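Local coordinates for glutathione peroxidase-like protein (Trypanosoma brucei, PDB 2VUP), which probably reduces peroxides as a dithiol-dependent member of the glutathione peroxidase family, drawing electrons from tryparedoxin, at residues 179-182 against 183-187. Numbering follows the deposited sequence. Where two conformers were deposited one is given.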
loop_
_atom_site.group_PDB
_atom_site.type_symbol
_atom_site.label_atom_id
_atom_site.label_comp_id
_atom_site.label_asym_id
_atom_site.label_seq_id
_atom_site.Cartn_x
_atom_site.Cartn_y
_atom_site.Cartn_z
ATOM N N LYS A 179 7.690 13.839 -0.688
ATOM C CA LYS A 179 6.303 14.142 -1.030
ATOM C C LYS A 179 5.389 14.120 0.195
ATOM O O LYS A 179 4.423 14.887 0.270
ATOM C CB LYS A 179 5.792 13.166 -2.100
ATOM C CG LYS A 179 6.713 13.011 -3.310
ATOM C CD LYS A 179 6.809 14.299 -4.119
ATOM C CE LYS A 179 7.866 14.186 -5.210
ATOM N NZ LYS A 179 7.617 15.153 -6.313
ATOM N N LEU A 180 5.704 13.244 1.148
ATOM C CA LEU A 180 4.857 13.040 2.322
ATOM C C LEU A 180 4.855 14.241 3.262
ATOM O O LEU A 180 3.800 14.646 3.751
ATOM C CB LEU A 180 5.265 11.764 3.070
ATOM C CG LEU A 180 4.533 11.374 4.358
ATOM C CD1 LEU A 180 3.013 11.239 4.153
ATOM C CD2 LEU A 180 5.124 10.093 4.924
ATOM N N ILE A 181 6.036 14.805 3.506
ATOM C CA ILE A 181 6.187 15.955 4.403
ATOM C C ILE A 181 5.331 17.169 3.983
ATOM O O ILE A 181 4.517 17.637 4.780
ATOM C CB ILE A 181 7.685 16.300 4.663
ATOM C CG1 ILE A 181 8.295 15.253 5.600
ATOM C CG2 ILE A 181 7.836 17.701 5.261
ATOM C CD1 ILE A 181 9.817 15.202 5.601
ATOM N N PRO A 182 5.494 17.671 2.736
ATOM C CA PRO A 182 4.616 18.769 2.307
ATOM C C PRO A 182 3.130 18.428 2.448
ATOM O O PRO A 182 2.316 19.310 2.738
ATOM C CB PRO A 182 4.978 18.954 0.828
ATOM C CG PRO A 182 6.366 18.457 0.718
ATOM C CD PRO A 182 6.460 17.307 1.680
ATOM N N LEU A 183 2.797 17.152 2.253
ATOM C CA LEU A 183 1.423 16.668 2.344
ATOM C C LEU A 183 0.878 16.755 3.772
ATOM O O LEU A 183 -0.242 17.218 3.983
ATOM C CB LEU A 183 1.342 15.229 1.819
ATOM C CG LEU A 183 0.133 14.803 0.988
ATOM C CD1 LEU A 183 -0.082 15.723 -0.212
ATOM C CD2 LEU A 183 0.316 13.361 0.532
ATOM N N LEU A 184 1.678 16.315 4.741
ATOM C CA LEU A 184 1.308 16.374 6.157
ATOM C C LEU A 184 1.075 17.810 6.644
ATOM O O LEU A 184 0.163 18.067 7.443
ATOM C CB LEU A 184 2.374 15.689 7.017
ATOM C CG LEU A 184 2.382 14.156 7.012
ATOM C CD1 LEU A 184 3.696 13.631 7.531
ATOM C CD2 LEU A 184 1.225 13.600 7.839
ATOM N N GLU A 185 1.891 18.733 6.139
ATOM C CA GLU A 185 1.802 20.137 6.530
ATOM C C GLU A 185 0.576 20.844 5.939
ATOM O O GLU A 185 0.192 21.924 6.403
ATOM C CB GLU A 185 3.106 20.870 6.190
ATOM C CG GLU A 185 4.188 20.808 7.286
ATOM C CD GLU A 185 4.468 19.397 7.808
ATOM O OE1 GLU A 185 3.741 18.932 8.712
ATOM O OE2 GLU A 185 5.432 18.762 7.330
ATOM N N SER A 186 -0.046 20.224 4.933
ATOM C CA SER A 186 -1.246 20.774 4.289
ATOM C C SER A 186 -2.506 20.675 5.164
ATOM O O SER A 186 -2.466 20.137 6.278
ATOM C CB SER A 186 -1.485 20.116 2.922
ATOM O OG SER A 186 -2.042 18.817 3.059
ATOM N N THR A 187 -3.614 21.199 4.635
ATOM C CA THR A 187 -4.896 21.330 5.346
ATOM C C THR A 187 -4.760 22.013 6.706
ATOM O O THR A 187 -4.599 23.234 6.783
ATOM C CB THR A 187 -5.600 19.978 5.478
#
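L180 and L184, one helical turn apart, meet through their branches: CG of L180 lies 4.0 Å from CD1 of L184, and the two side chains cross at a slant. L180 holds CG anti to its own N (chi1 178°), whereas L184 turns CG back beside its N (chi1 -76°), which puts CG of L184 3.6 Å from the carbonyl oxygen of L180. Both leucines are buried and pack on Y77 of helix 63-77; on another flank, L183 touches L156 and V164 of the sheet.

Backbone bonds tie the turn together. L184 N reaches L180 O at 2.9 Å and E185 N reaches I181 O at 3.2 Å, whereas L183 N to K179 O (3.4 Å) and S186 N to P182 O (3.4 Å) are weak. P182, within the helix, has no N-H to give to the preceding turn.

S186 closes the end. Its OG donates to L183 O at 2.6 Å, in the carbonyl plane on a lone pair; the same oxygen also accepts S186 N at 3.2 Å, an N-H that it shares with the weak bond to P182 O. R159 in turn bonds L184 O. These bonds engage carbonyls of the final turn of helix 173-185, the C-terminal helix that packs against sheet and helix 63-77 in this thioredoxin-like fold.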